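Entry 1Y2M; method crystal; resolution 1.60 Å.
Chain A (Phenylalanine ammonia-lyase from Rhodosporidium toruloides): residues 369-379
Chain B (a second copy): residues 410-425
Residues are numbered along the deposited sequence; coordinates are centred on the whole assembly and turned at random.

Chain A 369-379: PQWLGPLVSDL
Chain B (410-425) GGNFQAAAVANTMEKT

How do the two backbones lie against each other? Chain A is helical throughout 369-379, kinked where the N of A:Pro374, lacking a hydrogen, makes no bond to the preceding turn. Chain B makes a type I turn from B:Gly411 to B:Gln414, and its helix starts at B:Ala416 and continues past B:Thr425, with B:Ala415 as N-cap. The helices point roughly the same way, crossing at -36° with axes 8.5 Å apart at closest. CA atoms pair as A:Gln370 with B:Gln414 (6.1 Å), A:Trp371 with B:Ala416 (5.6 Å) and A:Pro374 with B:Ala417 (5.2 Å).

What does A:Gln370 meet at the turn? Its side chain (chi1 m, chi2 p, chi3 -3°) reaches toward the turn, and A:Gln370 NE2 donates an almost straight hydrogen bond to B:Asn412 OD1 (3.1 Å, 174°). A:Gln370 CG also packs 3.2 Å from B:Gly411 O.

What packs at the middle? A:Pro374 and B:Ala416 point toward the other chain, while B:Ala417 points sideways: A:Pro374 CG lies 3.4 Å from B:Ala417 N and 4.0 Å from the CB atoms of both B:Ala416 and B:Ala417. B:Ala416 CB also sits 3.3 Å from A:Gln370 O. A:Trp371 (chi1 t, chi2 -97°) meets B:Gln414 (chi1 t, chi2 p) at its ring edge, CE3 to CD 3.8 Å. Water 1 donates to A:Gln370 O (2.8 Å) and B:Gln414 O (3.1 Å) and accepts from B:Ala417 N (2.9 Å), tying the backbones together.

What holds the far end? B:Asn420 (chi1 t, chi2 -99°) uses ND2 to donate to A:Asp378 OD2 (2.7 Å, 148°), with A:Asp378 at chi1 m, chi2 -9°. Water 2 donates to B:Asn420 OD1 (2.9 Å) and A:Pro374 O (3.0 Å), so both ends of the amide are engaged. A:Asp378 OD1 has no polar partner; B:Lys424 CD lies 3.8 Å from this OD1.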

# COMPACT_ATOMS: atom_id res chain seq x y z
N PRO A 369 -1.15 -21.50 -15.78
CA PRO A 369 -1.71 -22.32 -14.67
C PRO A 369 -1.00 -22.07 -13.31
O PRO A 369 -1.63 -22.14 -12.26
CB PRO A 369 -1.49 -23.76 -15.15
CG PRO A 369 -1.36 -23.64 -16.65
CD PRO A 369 -0.55 -22.37 -16.81
N GLN A 370 0.31 -21.85 -13.35
CA GLN A 370 1.11 -21.62 -12.15
C GLN A 370 0.80 -20.24 -11.57
O GLN A 370 0.96 -19.99 -10.38
CB GLN A 370 2.58 -21.69 -12.50
CG GLN A 370 3.10 -23.10 -12.93
CD GLN A 370 2.91 -23.40 -14.42
OE1 GLN A 370 2.34 -22.60 -15.15
NE2 GLN A 370 3.41 -24.54 -14.88
N TRP A 371 0.37 -19.32 -12.44
CA TRP A 371 -0.04 -17.98 -11.99
C TRP A 371 -1.43 -17.96 -11.42
O TRP A 371 -1.66 -17.37 -10.35
CB TRP A 371 0.05 -17.05 -13.17
CG TRP A 371 -0.04 -15.62 -12.79
CD1 TRP A 371 -1.15 -14.81 -12.80
CD2 TRP A 371 1.05 -14.79 -12.33
NE1 TRP A 371 -0.82 -13.53 -12.39
CE2 TRP A 371 0.51 -13.50 -12.07
CE3 TRP A 371 2.40 -15.02 -12.03
CZ2 TRP A 371 1.29 -12.44 -11.62
CZ3 TRP A 371 3.17 -13.96 -11.56
CH2 TRP A 371 2.61 -12.68 -11.36
N LEU A 372 -2.38 -18.55 -12.14
CA LEU A 372 -3.76 -18.52 -11.69
C LEU A 372 -4.06 -19.56 -10.58
O LEU A 372 -4.97 -19.35 -9.73
CB LEU A 372 -4.66 -18.77 -12.90
CG LEU A 372 -4.65 -17.70 -13.96
CD1 LEU A 372 -5.55 -18.19 -15.09
CD2 LEU A 372 -5.16 -16.38 -13.45
N GLY A 373 -3.39 -20.70 -10.59
CA GLY A 373 -3.65 -21.73 -9.59
C GLY A 373 -3.76 -21.21 -8.18
O GLY A 373 -4.73 -21.49 -7.47
N PRO A 374 -2.74 -20.49 -7.71
CA PRO A 374 -2.80 -20.05 -6.31
C PRO A 374 -3.99 -19.18 -5.94
O PRO A 374 -4.61 -19.37 -4.88
CB PRO A 374 -1.45 -19.34 -6.10
CG PRO A 374 -0.53 -20.00 -7.11
CD PRO A 374 -1.40 -20.23 -8.31
N LEU A 375 -4.34 -18.24 -6.82
CA LEU A 375 -5.45 -17.34 -6.54
C LEU A 375 -6.80 -18.07 -6.65
O LEU A 375 -7.73 -17.73 -5.92
CB LEU A 375 -5.38 -16.09 -7.36
CG LEU A 375 -5.65 -16.24 -8.82
CD1 LEU A 375 -7.11 -16.18 -9.20
CD2 LEU A 375 -4.89 -15.13 -9.63
N VAL A 376 -6.90 -19.12 -7.50
CA VAL A 376 -8.09 -19.95 -7.55
C VAL A 376 -8.30 -20.71 -6.24
O VAL A 376 -9.43 -20.77 -5.74
CB VAL A 376 -8.11 -20.89 -8.75
CG1 VAL A 376 -9.22 -21.92 -8.66
CG2 VAL A 376 -8.21 -20.09 -10.02
N SER A 377 -7.21 -21.21 -5.66
CA SER A 377 -7.31 -21.90 -4.37
C SER A 377 -7.84 -20.93 -3.30
O SER A 377 -8.65 -21.31 -2.44
CB SER A 377 -5.99 -22.48 -3.92
OG SER A 377 -6.19 -23.33 -2.79
N ASP A 378 -7.40 -19.66 -3.36
CA ASP A 378 -7.90 -18.64 -2.45
C ASP A 378 -9.40 -18.39 -2.62
O ASP A 378 -10.12 -18.21 -1.65
CB ASP A 378 -7.17 -17.33 -2.63
CG ASP A 378 -5.80 -17.34 -2.04
OD1 ASP A 378 -5.46 -18.32 -1.33
OD2 ASP A 378 -5.03 -16.37 -2.27
N LEU A 379 -9.85 -18.34 -3.87
CA LEU A 379 -11.29 -18.15 -4.18
C LEU A 379 -12.15 -19.31 -3.68
O LEU A 379 -13.22 -19.14 -3.11
CB LEU A 379 -11.54 -17.93 -5.67
CG LEU A 379 -10.94 -16.63 -6.25
CD1 LEU A 379 -11.04 -16.62 -7.75
CD2 LEU A 379 -11.63 -15.44 -5.65
N GLY B 410 7.30 -26.08 -19.89
CA GLY B 410 6.27 -25.58 -18.99
C GLY B 410 6.74 -24.41 -18.16
O GLY B 410 7.62 -23.67 -18.58
N GLY B 411 6.13 -24.26 -16.99
CA GLY B 411 6.26 -23.05 -16.20
C GLY B 411 6.37 -23.32 -14.72
O GLY B 411 6.03 -22.45 -13.89
N ASN B 412 6.85 -24.50 -14.33
CA ASN B 412 6.86 -24.83 -12.90
C ASN B 412 7.85 -24.05 -12.00
O ASN B 412 7.89 -24.19 -10.78
CB ASN B 412 7.01 -26.34 -12.67
CG ASN B 412 5.76 -27.10 -13.02
OD1 ASN B 412 4.64 -26.58 -12.95
ND2 ASN B 412 5.94 -28.38 -13.37
N PHE B 413 8.68 -23.25 -12.63
CA PHE B 413 9.55 -22.34 -11.91
C PHE B 413 8.85 -21.03 -11.48
O PHE B 413 9.47 -20.21 -10.83
CB PHE B 413 10.72 -22.02 -12.82
CG PHE B 413 10.30 -21.64 -14.23
CD1 PHE B 413 9.65 -20.44 -14.51
CD2 PHE B 413 10.44 -22.53 -15.26
CE1 PHE B 413 9.25 -20.11 -15.77
CE2 PHE B 413 10.03 -22.20 -16.52
CZ PHE B 413 9.43 -21.00 -16.78
N GLN B 414 7.58 -20.83 -11.90
CA GLN B 414 6.86 -19.62 -11.57
C GLN B 414 6.34 -19.76 -10.14
O GLN B 414 5.30 -20.41 -9.92
CB GLN B 414 5.73 -19.42 -12.58
CG GLN B 414 4.87 -18.20 -12.41
CD GLN B 414 5.64 -16.93 -12.72
OE1 GLN B 414 6.31 -16.38 -11.85
NE2 GLN B 414 5.51 -16.45 -13.95
N ALA B 415 7.00 -19.08 -9.24
CA ALA B 415 6.83 -19.37 -7.79
C ALA B 415 5.61 -18.63 -7.20
O ALA B 415 5.70 -18.16 -6.05
CB ALA B 415 8.08 -19.07 -6.98
N ALA B 416 4.51 -18.52 -7.95
CA ALA B 416 3.30 -17.81 -7.48
C ALA B 416 2.69 -18.52 -6.28
O ALA B 416 2.25 -17.87 -5.33
CB ALA B 416 2.32 -17.65 -8.58
N ALA B 417 2.79 -19.83 -6.22
CA ALA B 417 2.24 -20.55 -5.05
C ALA B 417 2.99 -20.08 -3.80
O ALA B 417 2.35 -19.83 -2.77
CB ALA B 417 2.41 -22.01 -5.23
N VAL B 418 4.31 -19.87 -3.92
CA VAL B 418 5.13 -19.46 -2.76
C VAL B 418 4.81 -18.01 -2.41
O VAL B 418 4.64 -17.67 -1.22
CB VAL B 418 6.65 -19.58 -3.01
CG1 VAL B 418 7.41 -19.09 -1.80
CG2 VAL B 418 7.02 -21.01 -3.39
N ALA B 419 4.74 -17.14 -3.43
CA ALA B 419 4.50 -15.72 -3.18
C ALA B 419 3.15 -15.59 -2.49
O ALA B 419 3.03 -14.80 -1.51
CB ALA B 419 4.48 -14.99 -4.46
N ASN B 420 2.18 -16.38 -2.95
CA ASN B 420 0.83 -16.38 -2.36
C ASN B 420 0.86 -16.61 -0.87
O ASN B 420 0.23 -15.88 -0.09
CB ASN B 420 -0.02 -17.47 -3.06
CG ASN B 420 -1.45 -17.69 -2.44
OD1 ASN B 420 -1.65 -18.63 -1.64
ND2 ASN B 420 -2.44 -16.91 -2.89
N THR B 421 1.61 -17.61 -0.44
CA THR B 421 1.67 -17.91 0.98
C THR B 421 2.25 -16.75 1.77
O THR B 421 1.85 -16.46 2.92
CB THR B 421 2.48 -19.19 1.31
OG1 THR B 421 3.87 -19.04 1.03
CG2 THR B 421 1.92 -20.37 0.49
N MSE B 422 3.23 -16.12 1.16
CA MSE B 422 3.95 -15.02 1.88
C MSE B 422 3.12 -13.74 1.99
O MSE B 422 3.14 -13.05 3.01
CB MSE B 422 5.26 -14.77 1.20
CG MSE B 422 6.24 -15.91 1.39
SE MSE B 422 6.72 -16.20 3.29
CE MSE B 422 5.47 -17.64 3.85
N GLU B 423 2.39 -13.41 0.93
CA GLU B 423 1.51 -12.20 0.93
C GLU B 423 0.51 -12.39 2.07
O GLU B 423 0.35 -11.48 2.92
CB GLU B 423 0.82 -12.01 -0.40
CG GLU B 423 1.72 -11.81 -1.61
CD GLU B 423 2.37 -10.44 -1.71
OE1 GLU B 423 1.83 -9.62 -2.47
OE2 GLU B 423 3.43 -10.21 -1.13
N LYS B 424 -0.18 -13.54 2.08
CA LYS B 424 -1.23 -13.82 3.08
C LYS B 424 -0.67 -13.87 4.49
O LYS B 424 -1.25 -13.35 5.46
CB LYS B 424 -1.96 -15.15 2.80
CG LYS B 424 -2.65 -15.24 1.45
CD LYS B 424 -2.91 -16.74 1.02
CE LYS B 424 -3.26 -17.63 2.20
NZ LYS B 424 -2.14 -18.13 3.11
N THR B 425 0.50 -14.50 4.64
CA THR B 425 1.07 -14.61 5.98
C THR B 425 1.45 -13.21 6.49
O THR B 425 1.28 -12.93 7.69
CB THR B 425 2.25 -15.58 5.96
OG1 THR B 425 1.78 -16.88 5.55
CG2 THR B 425 2.98 -15.67 7.34
O HOH W 1 2.61 -21.42 -8.69
O HOH W 2 -2.82 -20.89 -3.06